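Local coordinates for chitin binding protein (Streptomyces lividans, PDB 5FTZ), which probably binds chitin and cleaves its chains oxidatively, as a copper-dependent lytic polysaccharide monooxygenase of family AA10, at residues A[5-10]-A[166-171]; A[20-25]-A[63-68]; A[36-41]-A[111-116]; A[80-85]-A[136-141]; A[91-96]-A[129-134]. One frame throughout, in Å; residues are numbered along the deposited sequence.

How the contacts relate
Contact 1 comes first along the chain and closes almost the whole of it, bringing the end of strand 2-6 onto the last strand, 162-171; the other four all fall within that span. Contact 2 ties the loop after helix 10-15 to the turn at 63-68. Contact 3 joins the loop after strand 33-35 to the loop after strand 93-100 and crosses contacts 2, 4 and 5, its segments alternating with theirs. Contact 5 lies within contact 4. Contacts 1 and 4 share the three-stranded sheet, where strands 2-6 and 80-87 are neighbours and Asp5 also salt-bridges Arg84, while contacts 4 and 5 meet where Phe96 packs on Trp85 and His137.

Contact 1: residues A[5-10]-A[166-171]; sequences DLPVSR and ACSDVT
Where the chain leaves strand 2-6 for helix 10-15 it passes over the final strand of the fold, and Pro7 to Arg10 meet Ala166 to Val170. Arg10 grips Asp169 side-on: its NE donates to Asp169 OD2 at 2.8 Å and its NH2 to Asp169 OD1 at 2.9 Å. Both bonds are nearly straight at 176°, and the two flat groups lie 18° from coplanar. OD1 also accepts from His148, while Arg10 NH1 goes to Leu59 O, so the pair is held from several sides. This contact bridges the two sheets of the LPMO beta sandwich: Asp5 and Leu6 form a classic bulge opposite Arg84 in the three-stranded sheet, and 166-171 belongs to the other. Ser9 sits at the N-cap of helix 10-15, its OG bonded to Thr4 O, and the next backbone nitrogen, Arg10 N, donates to Cys167 O at 2.8 Å. Ser168 OG, beside its own backbone N (chi1 -59°), donates to Pro7 O at 2.7 Å from above the carbonyl plane. Val8 O receives two waters, which carry it on to Asp169 N and Asp169 O. Pro7, which follows a cis peptide bond, sets its CB 3.9 Å from Val170 CG1.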
# COMPACT_ATOMS: atom_id res chain seq x y z
N ASP A 5 2.70 -25.26 5.07
CA ASP A 5 2.85 -26.56 5.76
C ASP A 5 1.63 -27.47 5.58
O ASP A 5 1.74 -28.62 5.91
CB ASP A 5 3.31 -26.43 7.22
CG ASP A 5 2.30 -25.95 8.10
OD1 ASP A 5 1.30 -25.40 7.67
OD2 ASP A 5 2.44 -26.12 9.35
N LEU A 6 0.58 -26.98 4.94
CA LEU A 6 -0.54 -27.84 4.51
C LEU A 6 -0.99 -27.38 3.14
O LEU A 6 -1.44 -26.23 3.00
CB LEU A 6 -1.77 -27.81 5.45
CG LEU A 6 -1.55 -28.38 6.81
CD1 LEU A 6 -2.70 -28.03 7.71
CD2 LEU A 6 -1.32 -29.90 6.74
N PRO A 7 -0.87 -28.22 2.08
CA PRO A 7 -0.13 -29.47 2.06
C PRO A 7 1.37 -29.13 2.17
O PRO A 7 1.80 -28.11 1.62
CB PRO A 7 -0.46 -30.02 0.65
CG PRO A 7 -0.76 -28.83 -0.20
CD PRO A 7 -1.26 -27.76 0.74
N VAL A 8 2.11 -29.94 2.90
CA VAL A 8 3.49 -29.59 3.20
C VAL A 8 4.31 -29.40 1.93
O VAL A 8 4.30 -30.24 1.02
CB VAL A 8 4.12 -30.57 4.20
CG1 VAL A 8 4.26 -31.94 3.62
CG2 VAL A 8 5.43 -30.02 4.68
N SER A 9 5.05 -28.31 1.87
CA SER A 9 5.85 -27.94 0.70
C SER A 9 7.22 -28.55 0.73
O SER A 9 7.72 -29.01 1.75
CB SER A 9 5.96 -26.43 0.61
OG SER A 9 6.52 -25.88 1.82
N ARG A 10 7.86 -28.60 -0.43
CA ARG A 10 9.19 -29.15 -0.56
C ARG A 10 10.17 -28.48 0.36
O ARG A 10 11.03 -29.19 0.93
CB ARG A 10 9.65 -29.16 -2.03
CG ARG A 10 8.91 -30.12 -2.93
CD ARG A 10 9.42 -30.03 -4.35
NE ARG A 10 8.67 -30.95 -5.23
CZ ARG A 10 8.77 -30.97 -6.55
NH1 ARG A 10 9.59 -30.14 -7.17
NH2 ARG A 10 8.00 -31.81 -7.24
N ALA A 166 5.81 -21.96 -3.25
CA ALA A 166 5.93 -23.20 -2.49
C ALA A 166 5.24 -24.35 -3.25
O ALA A 166 4.01 -24.33 -3.42
CB ALA A 166 5.32 -23.07 -1.11
N CYS A 167 6.04 -25.28 -3.72
CA CYS A 167 5.52 -26.48 -4.42
C CYS A 167 5.28 -27.57 -3.41
O CYS A 167 6.21 -27.89 -2.64
CB CYS A 167 6.55 -26.99 -5.42
SG CYS A 167 6.74 -25.82 -6.80
N SER A 168 4.12 -28.23 -3.46
CA SER A 168 3.81 -29.34 -2.61
C SER A 168 3.45 -30.53 -3.45
O SER A 168 2.51 -30.47 -4.26
CB SER A 168 2.67 -29.01 -1.69
OG SER A 168 2.92 -27.88 -0.87
N ASP A 169 4.07 -31.67 -3.16
CA ASP A 169 3.70 -32.94 -3.81
C ASP A 169 2.51 -33.58 -3.15
O ASP A 169 2.49 -33.73 -1.92
CB ASP A 169 4.87 -33.90 -3.80
CG ASP A 169 6.05 -33.36 -4.54
OD1 ASP A 169 6.05 -33.46 -5.80
OD2 ASP A 169 6.97 -32.78 -3.89
N VAL A 170 1.51 -33.89 -3.94
CA VAL A 170 0.27 -34.54 -3.45
C VAL A 170 -0.06 -35.75 -4.30
O VAL A 170 0.48 -35.94 -5.39
CB VAL A 170 -0.90 -33.55 -3.39
CG1 VAL A 170 -0.59 -32.35 -2.47
CG2 VAL A 170 -1.27 -33.09 -4.79
N THR A 171 -0.92 -36.59 -3.76
CA THR A 171 -1.44 -37.76 -4.46
C THR A 171 -2.96 -37.73 -4.37
O THR A 171 -3.49 -37.73 -3.25
CB THR A 171 -0.87 -39.08 -3.89
OG1 THR A 171 0.55 -39.11 -4.04
CG2 THR A 171 -1.38 -40.27 -4.72
O HOH W 1 5.84 -31.35 -0.90
O HOH W 2 2.74 -32.40 0.46

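Contact 2: residues A[20-25]-A[63-68]; sequences GGCGAI and KQPNGQ
Pro65 leans its ring against the backbone of Gly20 and Gly21, joining two surface loops of the monooxygenase domain: the one that follows helix 10-15 and the type I beta turn from Gln64 to Gly67. The direct contacts are van der Waals. Pro65 CG comes to 3.4 Å from Gly20 O, and Pro65 CB to 3.5 Å from Gly21 O. Cys22 adds its sulfur from the same segment, SG standing 4.0 Å from Pro65 CG; that sulfur is tied by a disulfide to Cys14 of helix 10-15, which anchors this end of the contact. The fit is close at Gly21, whose phi is positive (84°) and where a CB would lie only 3.1 Å from Pro65 CB.

The polar link between the loops runs through water. One water donates to both Gly20 O and Gln64 OE1 and accepts from Asn66 N, so that it spans the gap and touches the turn twice. A second accepts from Gly20 N and donates to the same Gln64 OE1. The amide of Gln64 is fixed at its other atom too, because NE2 bonds to Ala69 O.

Bonds inside 63-68 keep the turn in shape. Gly67 N donates to Gln64 O at 2.9 Å, closing the turn, and Gln64 N donates to Gln68 O. Asn66 forms an Asx turn, its OD1 accepting from Gln68 N at 2.9 Å, with the donor above the side-chain carbonyl plane.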
# COMPACT_ATOMS: atom_id res chain seq x y z
N GLY A 20 16.47 -35.69 3.07
CA GLY A 20 17.84 -35.24 3.28
C GLY A 20 18.48 -34.69 2.02
O GLY A 20 17.99 -34.88 0.90
N GLY A 21 19.61 -34.01 2.14
CA GLY A 21 20.43 -33.64 1.00
C GLY A 21 20.02 -32.38 0.25
O GLY A 21 20.56 -32.10 -0.79
N CYS A 22 19.14 -31.54 0.82
CA CYS A 22 18.59 -30.43 0.06
C CYS A 22 19.42 -29.19 0.05
O CYS A 22 19.09 -28.29 -0.76
CB CYS A 22 17.23 -29.98 0.60
SG CYS A 22 15.94 -31.27 0.58
N GLY A 23 20.49 -29.14 0.83
CA GLY A 23 21.35 -27.95 0.81
C GLY A 23 20.84 -26.84 1.72
O GLY A 23 20.20 -27.08 2.74
N ALA A 24 21.12 -25.61 1.32
CA ALA A 24 20.90 -24.39 2.12
C ALA A 24 19.46 -24.23 2.61
O ALA A 24 19.22 -23.66 3.66
CB ALA A 24 21.29 -23.14 1.32
N ILE A 25 18.52 -24.67 1.78
CA ILE A 25 17.08 -24.53 2.15
C ILE A 25 16.71 -25.13 3.46
O ILE A 25 15.78 -24.69 4.14
CB ILE A 25 16.17 -25.05 1.01
CG1 ILE A 25 14.75 -24.61 1.18
CG2 ILE A 25 16.22 -26.59 0.92
CD1 ILE A 25 14.55 -23.15 0.99
N LYS A 63 12.77 -35.26 -8.42
CA LYS A 63 12.95 -36.25 -7.36
C LYS A 63 13.60 -35.54 -6.18
O LYS A 63 14.21 -34.48 -6.33
CB LYS A 63 13.88 -37.35 -7.82
CG LYS A 63 13.43 -38.11 -9.08
CD LYS A 63 12.26 -38.93 -8.78
CE LYS A 63 11.96 -39.92 -9.90
NZ LYS A 63 10.95 -40.91 -9.47
N GLN A 64 13.50 -36.16 -5.00
CA GLN A 64 14.29 -35.67 -3.87
C GLN A 64 15.79 -35.89 -4.16
O GLN A 64 16.19 -36.55 -5.14
CB GLN A 64 13.74 -36.24 -2.57
CG GLN A 64 14.00 -37.68 -2.41
CD GLN A 64 13.60 -38.15 -1.01
OE1 GLN A 64 14.41 -38.03 -0.09
NE2 GLN A 64 12.43 -38.76 -0.88
N PRO A 65 16.67 -35.24 -3.39
CA PRO A 65 18.08 -35.26 -3.73
C PRO A 65 18.69 -36.68 -3.90
O PRO A 65 19.53 -36.87 -4.78
CB PRO A 65 18.70 -34.51 -2.55
CG PRO A 65 17.64 -33.52 -2.19
CD PRO A 65 16.36 -34.26 -2.34
N ASN A 66 18.20 -37.68 -3.16
CA ASN A 66 18.73 -39.04 -3.28
C ASN A 66 18.15 -39.82 -4.46
O ASN A 66 18.45 -41.02 -4.57
CB ASN A 66 18.55 -39.81 -1.97
CG ASN A 66 17.14 -40.17 -1.69
OD1 ASN A 66 16.23 -39.89 -2.45
ND2 ASN A 66 16.94 -40.79 -0.56
N GLY A 67 17.33 -39.18 -5.27
CA GLY A 67 16.76 -39.83 -6.45
C GLY A 67 15.49 -40.60 -6.25
O GLY A 67 14.87 -41.09 -7.23
N GLN A 68 15.01 -40.69 -4.99
CA GLN A 68 13.72 -41.29 -4.73
C GLN A 68 12.60 -40.27 -5.01
O GLN A 68 12.83 -39.05 -5.07
CB GLN A 68 13.69 -41.75 -3.31
CG GLN A 68 14.74 -42.85 -2.97
CD GLN A 68 14.40 -44.14 -3.61
OE1 GLN A 68 13.51 -44.81 -3.17
NE2 GLN A 68 15.06 -44.44 -4.73
O HOH W 3 17.06 -37.10 -0.54
O HOH W 4 16.20 -38.37 2.18

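Contact 3: residues A[36-41]-A[111-116]; sequences KGFPAS and LARSDL
Arg113 NH2 is held by three backbone carbonyls: Ser41 O at 2.9 Å, Pro43 O, and, by a weak bond, Pro39 O. The chief partner of Pro39 O is Arg113 NE, which donates to it at 2.8 Å, in the carbonyl plane and on a lone pair. Ser41 O meets its donor differently, with NH2 standing above the carbonyl plane, although Ser41 O itself lies within the guanidinium plane. Arg113 NH1 completes the set with a salt bridge to Asp45, so all three nitrogens are engaged and the rotation of the group is fixed. The chain of Arg113 is extended from CG to NE, and chi4 (76°) then turns CZ out of that line.

One face of the guanidinium is covered by Phe38, whose CE1 lies over its centre, 3.7 Å from Arg113 CZ, with the two planes 47° apart. Pro39, after a cis peptide, folds its CB over the centre of one face of the Phe38 ring. At the ring's edge Phe38 CZ touches Leu116 CD1 at 3.8 Å. An alanine in place of Arg113 would probably leave the carbonyls of Pro39 and Ser41 without these donors, Asp45 without its charged mate, and Phe38 CE1 without the guanidinium it packs on.

Phe38 also packs edge-to-face on Tyr99 and touches Leu152 and Tyr165, which places the contact where long irregular loops lie against the larger sheet of the LPMO beta sandwich.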
# COMPACT_ATOMS: atom_id res chain seq x y z
N LYS A 36 7.20 -11.42 -8.50
CA LYS A 36 5.77 -11.61 -8.60
C LYS A 36 5.29 -11.64 -10.05
O LYS A 36 6.10 -11.47 -10.95
CB LYS A 36 4.99 -10.55 -7.80
CG LYS A 36 5.03 -9.15 -8.45
CD LYS A 36 4.20 -8.20 -7.64
CE LYS A 36 4.05 -6.87 -8.34
NZ LYS A 36 3.31 -5.95 -7.44
N GLY A 37 4.00 -11.86 -10.22
CA GLY A 37 3.35 -11.76 -11.53
C GLY A 37 3.28 -13.08 -12.29
O GLY A 37 2.99 -13.09 -13.49
N PHE A 38 3.45 -14.20 -11.58
CA PHE A 38 3.26 -15.53 -12.18
C PHE A 38 1.85 -15.68 -12.70
O PHE A 38 0.92 -15.28 -12.02
CB PHE A 38 3.51 -16.56 -11.09
CG PHE A 38 3.56 -17.98 -11.59
CD1 PHE A 38 4.69 -18.50 -12.13
CD2 PHE A 38 2.40 -18.75 -11.51
CE1 PHE A 38 4.69 -19.79 -12.61
CE2 PHE A 38 2.39 -20.04 -11.98
CZ PHE A 38 3.54 -20.55 -12.56
N PRO A 39 1.65 -16.33 -13.85
CA PRO A 39 2.65 -16.93 -14.73
C PRO A 39 3.26 -16.06 -15.81
O PRO A 39 4.20 -16.44 -16.47
CB PRO A 39 1.85 -18.06 -15.40
CG PRO A 39 0.51 -17.42 -15.52
CD PRO A 39 0.28 -16.71 -14.24
N ALA A 40 2.72 -14.86 -16.06
CA ALA A 40 3.27 -14.05 -17.14
C ALA A 40 4.69 -13.64 -16.88
O ALA A 40 5.52 -13.64 -17.77
CB ALA A 40 2.38 -12.83 -17.35
N SER A 41 4.98 -13.28 -15.63
CA SER A 41 6.33 -13.03 -15.20
C SER A 41 6.64 -14.03 -14.07
O SER A 41 6.03 -15.09 -14.01
CB SER A 41 6.50 -11.57 -14.81
OG SER A 41 5.62 -11.22 -13.79
N LEU A 111 9.57 -28.70 -12.76
CA LEU A 111 8.24 -28.13 -12.98
C LEU A 111 8.30 -26.88 -13.83
O LEU A 111 9.11 -25.95 -13.59
CB LEU A 111 7.61 -27.77 -11.62
CG LEU A 111 6.12 -27.46 -11.67
CD1 LEU A 111 5.32 -28.72 -11.85
CD2 LEU A 111 5.74 -26.73 -10.38
N ALA A 112 7.35 -26.79 -14.76
CA ALA A 112 7.25 -25.65 -15.65
C ALA A 112 5.80 -25.24 -15.86
O ALA A 112 4.86 -26.01 -15.50
CB ALA A 112 7.84 -26.04 -16.99
N ARG A 113 5.58 -24.04 -16.41
CA ARG A 113 4.21 -23.59 -16.71
C ARG A 113 3.40 -24.57 -17.53
O ARG A 113 2.21 -24.72 -17.32
CB ARG A 113 4.25 -22.22 -17.35
CG ARG A 113 4.67 -21.11 -16.38
CD ARG A 113 5.20 -19.91 -17.18
NE ARG A 113 5.60 -18.82 -16.30
CZ ARG A 113 6.71 -18.77 -15.56
NH1 ARG A 113 7.57 -19.76 -15.51
NH2 ARG A 113 6.90 -17.71 -14.80
N SER A 114 4.03 -25.26 -18.47
CA SER A 114 3.32 -26.23 -19.33
C SER A 114 2.75 -27.41 -18.54
O SER A 114 1.84 -28.10 -18.98
CB SER A 114 4.27 -26.76 -20.40
OG SER A 114 5.52 -27.24 -19.88
N ASP A 115 3.29 -27.64 -17.32
CA ASP A 115 2.76 -28.70 -16.44
C ASP A 115 1.55 -28.30 -15.63
O ASP A 115 0.88 -29.17 -15.11
CB ASP A 115 3.84 -29.14 -15.47
CG ASP A 115 5.07 -29.69 -16.19
OD1 ASP A 115 4.83 -30.58 -17.05
OD2 ASP A 115 6.24 -29.20 -15.94
N LEU A 116 1.30 -27.01 -15.55
CA LEU A 116 0.34 -26.45 -14.64
C LEU A 116 -0.93 -26.02 -15.33
O LEU A 116 -0.90 -25.51 -16.48
CB LEU A 116 0.94 -25.25 -13.90
CG LEU A 116 1.98 -25.56 -12.84
CD1 LEU A 116 2.84 -24.32 -12.51
CD2 LEU A 116 1.33 -26.15 -11.59

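Contact 4: residues A[80-85]-A[136-141]; sequences SYTFRW and SHSGTL
Tyr81 and Gly139 form a hydrogen-bonded antiparallel pair, and Phe83 and His137 form the next. Tyr81 N donates to Gly139 O at 2.9 Å, and Gly139 N answers to Tyr81 O at 3.0 Å. In the second pair Phe83 N reaches His137 O at 2.9 Å, while His137 N returns a bond to Phe83 O. The carbonyls of Tyr81 and Phe83 also take CA-H contacts, from Ser138 CA and Ser136 CA.

The two strands, with directions 144° apart, belong to the three-stranded sheet of the LPMO beta sandwich, in which 80-87 is the middle strand and 134-140 an outer one. On the face carrying Ser80, Thr82 and Arg84, the three non-hydrogen-bonded pairs are each linked by a water. One joins Ser80 OG to Thr140 OG1, another lies 2.7 Å from Thr82 OG1 and 2.7 Å from Ser138 OG, and the third joins Arg84 NH1 to Ser136 OG. Arg84 NE is taken by Asp5 in a salt bridge. Arg84 CD lies 3.4 Å from Ser136 OG.

The face carrying Tyr81, Phe83 and His137 is largely aromatic and aliphatic. Tyr81 CD2 lies over the centre of the Phe83 ring, while Phe83 CZ meets Leu141 CD2 at 3.8 Å and Tyr81 CB meets Leu141 CD1. An alanine at Phe83 would probably open a gap beside Leu141 CD2 and under the Tyr81 ring, leaving that ring freer to shift. His137 NE2 and Trp85 NE1 both hydrogen-bond to Tyr98 OH; the indole N-H is the donor in its bond.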
# COMPACT_ATOMS: atom_id res chain seq x y z
N SER A 80 -13.23 -30.01 0.30
CA SER A 80 -12.66 -28.85 0.97
C SER A 80 -11.41 -29.26 1.76
O SER A 80 -11.28 -30.36 2.24
CB SER A 80 -13.67 -28.19 1.90
OG SER A 80 -13.25 -26.89 2.15
N TYR A 81 -10.47 -28.33 1.85
CA TYR A 81 -9.17 -28.60 2.47
C TYR A 81 -8.67 -27.33 3.13
O TYR A 81 -8.89 -26.23 2.62
CB TYR A 81 -8.20 -29.09 1.40
CG TYR A 81 -6.82 -29.52 1.89
CD1 TYR A 81 -6.60 -30.79 2.36
CD2 TYR A 81 -5.76 -28.66 1.85
CE1 TYR A 81 -5.35 -31.22 2.83
CE2 TYR A 81 -4.48 -29.01 2.32
CZ TYR A 81 -4.28 -30.29 2.77
OH TYR A 81 -3.02 -30.68 3.27
N THR A 82 -8.02 -27.46 4.28
CA THR A 82 -7.36 -26.30 4.92
C THR A 82 -5.96 -26.14 4.40
O THR A 82 -5.10 -26.99 4.64
CB THR A 82 -7.34 -26.47 6.42
OG1 THR A 82 -8.69 -26.36 6.89
CG2 THR A 82 -6.51 -25.41 7.10
N PHE A 83 -5.72 -25.03 3.69
CA PHE A 83 -4.39 -24.67 3.24
C PHE A 83 -3.78 -23.82 4.33
O PHE A 83 -4.49 -22.97 4.91
CB PHE A 83 -4.48 -23.91 1.89
CG PHE A 83 -4.94 -24.76 0.78
CD1 PHE A 83 -6.31 -24.91 0.52
CD2 PHE A 83 -4.04 -25.46 0.01
CE1 PHE A 83 -6.74 -25.74 -0.48
CE2 PHE A 83 -4.49 -26.28 -1.01
CZ PHE A 83 -5.84 -26.43 -1.24
N ARG A 84 -2.52 -24.05 4.68
CA ARG A 84 -1.94 -23.34 5.79
C ARG A 84 -0.51 -22.89 5.48
O ARG A 84 0.31 -23.67 4.98
CB ARG A 84 -1.94 -24.24 7.02
CG ARG A 84 -1.49 -23.57 8.30
CD ARG A 84 -1.72 -24.43 9.55
NE ARG A 84 -0.77 -25.50 9.63
CZ ARG A 84 -0.95 -26.64 10.29
NH1 ARG A 84 -2.09 -26.90 10.93
NH2 ARG A 84 0.01 -27.55 10.28
N TRP A 85 -0.26 -21.63 5.81
CA TRP A 85 1.04 -20.98 5.74
C TRP A 85 1.56 -20.77 7.13
O TRP A 85 0.79 -20.37 8.06
CB TRP A 85 0.95 -19.61 5.07
CG TRP A 85 0.75 -19.65 3.56
CD1 TRP A 85 -0.44 -19.91 2.91
CD2 TRP A 85 1.72 -19.51 2.54
NE1 TRP A 85 -0.26 -19.94 1.57
CE2 TRP A 85 1.05 -19.62 1.29
CE3 TRP A 85 3.08 -19.23 2.55
CZ2 TRP A 85 1.76 -19.55 0.07
CZ3 TRP A 85 3.76 -19.14 1.35
CH2 TRP A 85 3.09 -19.27 0.12
N SER A 136 -4.62 -20.13 8.11
CA SER A 136 -5.32 -21.30 7.63
C SER A 136 -6.55 -20.81 6.89
O SER A 136 -7.31 -19.99 7.43
CB SER A 136 -5.77 -22.17 8.78
OG SER A 136 -4.69 -22.79 9.43
N HIS A 137 -6.77 -21.26 5.67
CA HIS A 137 -7.98 -20.92 4.93
C HIS A 137 -8.44 -22.08 4.08
O HIS A 137 -7.63 -22.89 3.60
CB HIS A 137 -7.91 -19.62 4.23
CG HIS A 137 -6.69 -19.40 3.36
ND1 HIS A 137 -6.18 -18.15 3.18
CD2 HIS A 137 -5.89 -20.23 2.67
CE1 HIS A 137 -5.13 -18.20 2.37
NE2 HIS A 137 -4.90 -19.46 2.07
N SER A 138 -9.75 -22.16 3.89
CA SER A 138 -10.38 -23.32 3.24
C SER A 138 -10.58 -23.08 1.77
O SER A 138 -11.20 -22.05 1.38
CB SER A 138 -11.74 -23.58 3.85
OG SER A 138 -11.64 -23.84 5.24
N GLY A 139 -10.17 -24.03 0.94
CA GLY A 139 -10.47 -24.04 -0.49
C GLY A 139 -10.83 -25.43 -0.94
O GLY A 139 -10.53 -26.43 -0.29
N THR A 140 -11.46 -25.50 -2.09
CA THR A 140 -11.87 -26.81 -2.59
C THR A 140 -10.82 -27.35 -3.55
O THR A 140 -10.43 -26.68 -4.51
CB THR A 140 -13.22 -26.68 -3.34
OG1 THR A 140 -14.10 -26.04 -2.45
CG2 THR A 140 -13.75 -28.01 -3.75
N LEU A 141 -10.39 -28.56 -3.27
CA LEU A 141 -9.38 -29.21 -4.09
C LEU A 141 -9.95 -29.45 -5.48
O LEU A 141 -11.17 -29.75 -5.61
CB LEU A 141 -8.97 -30.51 -3.46
CG LEU A 141 -8.12 -30.38 -2.17
CD1 LEU A 141 -8.09 -31.66 -1.38
CD2 LEU A 141 -6.73 -29.87 -2.55
O HOH W 5 -13.71 -24.90 0.40
O HOH W 6 -9.47 -23.74 6.87
O HOH W 7 -4.85 -25.52 10.61

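Contact 5: residues A[91-96]-A[129-134]; sequences HATTDF and KQPPAT. With CU (copper (II) ion), chain B.
His91, whose carbonyl O meets Pro131 CD at 3.1 Å, gives its side chain to copper: NE2 binds the metal at 1.9 Å. Two further ligand atoms come from elsewhere, the terminal N of His1 among them, in the histidine brace that defines these monooxygenases. His91 CB points away from 129-134, and it is the carbonyl of His91 that meets this segment.

That backbone is held in the next shell. Thr93 OG1 folds back to donate to His91 O at 2.8 Å, and the same hydroxyl is bonded to Trp155 NE1. Pro131 CD packs against Thr93 OG1 at 3.5 Å, the two side chains crossing at about a right angle. Thr93 N donates to Lys129 O at 2.9 Å, with an angle at hydrogen of 134°, and Ala92 CA adds a CA-H contact to the same oxygen. Gln130 lays its CG against Ala92 N, while its NE2 goes to Arg90 O; Arg90 NE in turn bonds to Pro131 O, so Arg90, the residue before the copper ligand, is bonded to the 129-134 loop through both its O and its NE.

Further out, 91-96 runs into strand 93-100, whose Thr94 and Asp95 form a classic bulge opposite Thr156 of strand 148-157, and Phe96 is backbone hydrogen-bonded to Val124 of strand 122-125. The 129-134 loop leads into strand 134-140, at the edge of the other sheet.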
# COMPACT_ATOMS: atom_id res chain seq x y z
N HIS A 91 4.20 -9.96 6.09
CA HIS A 91 4.15 -8.76 5.26
C HIS A 91 2.73 -8.47 4.83
O HIS A 91 1.90 -9.39 4.69
CB HIS A 91 4.89 -9.00 3.96
CG HIS A 91 6.33 -9.36 4.12
ND1 HIS A 91 7.23 -8.55 4.77
CD2 HIS A 91 7.02 -10.46 3.73
CE1 HIS A 91 8.42 -9.11 4.76
NE2 HIS A 91 8.31 -10.28 4.15
N ALA A 92 2.41 -7.20 4.63
CA ALA A 92 1.20 -6.78 3.93
C ALA A 92 1.11 -7.60 2.64
O ALA A 92 2.08 -7.74 1.90
CB ALA A 92 1.23 -5.30 3.62
N THR A 93 -0.09 -8.11 2.34
CA THR A 93 -0.27 -9.11 1.34
C THR A 93 -1.30 -8.66 0.31
O THR A 93 -2.40 -8.19 0.68
CB THR A 93 -0.75 -10.41 2.03
OG1 THR A 93 0.36 -10.84 2.87
CG2 THR A 93 -1.12 -11.50 1.02
N THR A 94 -1.00 -8.93 -0.97
CA THR A 94 -1.92 -8.73 -2.06
C THR A 94 -2.84 -9.94 -2.18
O THR A 94 -4.05 -9.78 -2.06
CB THR A 94 -1.18 -8.51 -3.38
OG1 THR A 94 -0.39 -7.33 -3.24
CG2 THR A 94 -2.11 -8.35 -4.57
N ASP A 95 -2.31 -11.15 -2.37
CA ASP A 95 -3.16 -12.33 -2.50
C ASP A 95 -2.38 -13.62 -2.30
O ASP A 95 -1.15 -13.64 -2.18
CB ASP A 95 -3.93 -12.35 -3.82
CG ASP A 95 -3.11 -12.65 -4.99
OD1 ASP A 95 -1.91 -12.75 -4.92
OD2 ASP A 95 -3.72 -12.84 -6.07
N PHE A 96 -3.16 -14.68 -2.18
CA PHE A 96 -2.69 -16.07 -2.23
C PHE A 96 -3.33 -16.76 -3.40
O PHE A 96 -4.57 -16.62 -3.55
CB PHE A 96 -3.02 -16.83 -0.94
CG PHE A 96 -2.40 -16.25 0.31
CD1 PHE A 96 -1.12 -16.62 0.72
CD2 PHE A 96 -3.03 -15.27 1.04
CE1 PHE A 96 -0.52 -16.07 1.85
CE2 PHE A 96 -2.47 -14.74 2.16
CZ PHE A 96 -1.20 -15.12 2.56
N LYS A 129 -3.68 -6.49 3.70
CA LYS A 129 -3.59 -6.75 5.12
C LYS A 129 -2.41 -7.67 5.46
O LYS A 129 -1.88 -8.38 4.62
CB LYS A 129 -4.91 -7.32 5.61
CG LYS A 129 -6.10 -6.34 5.46
CD LYS A 129 -5.90 -5.06 6.25
CE LYS A 129 -7.20 -4.28 6.30
NZ LYS A 129 -6.99 -2.89 5.86
N GLN A 130 -2.02 -7.65 6.72
CA GLN A 130 -1.01 -8.54 7.27
C GLN A 130 -1.60 -9.81 7.80
O GLN A 130 -2.46 -9.76 8.69
CB GLN A 130 -0.30 -7.88 8.41
CG GLN A 130 0.49 -6.70 7.99
CD GLN A 130 1.33 -6.27 9.15
OE1 GLN A 130 0.86 -5.50 9.99
NE2 GLN A 130 2.51 -6.90 9.30
N PRO A 131 -1.17 -10.97 7.30
CA PRO A 131 -1.71 -12.19 7.81
C PRO A 131 -1.29 -12.44 9.25
O PRO A 131 -0.27 -11.90 9.66
CB PRO A 131 -1.10 -13.26 6.90
CG PRO A 131 0.23 -12.66 6.50
CD PRO A 131 -0.06 -11.21 6.33
N PRO A 132 -2.03 -13.32 9.95
CA PRO A 132 -1.51 -13.85 11.24
C PRO A 132 -0.25 -14.69 10.99
O PRO A 132 -0.02 -15.10 9.84
CB PRO A 132 -2.65 -14.73 11.69
CG PRO A 132 -3.33 -15.19 10.39
CD PRO A 132 -3.23 -14.00 9.48
N ALA A 133 0.56 -14.99 12.01
CA ALA A 133 1.75 -15.82 11.83
C ALA A 133 1.48 -17.21 11.33
O ALA A 133 2.35 -17.83 10.68
CB ALA A 133 2.50 -15.88 13.14
N THR A 134 0.31 -17.75 11.58
CA THR A 134 -0.15 -19.02 11.01
C THR A 134 -1.49 -18.71 10.38
O THR A 134 -2.42 -18.33 11.11
CB THR A 134 -0.36 -20.16 12.03
OG1 THR A 134 0.86 -20.41 12.76
CG2 THR A 134 -0.77 -21.44 11.35
CU CU B . 9.53 -11.74 4.07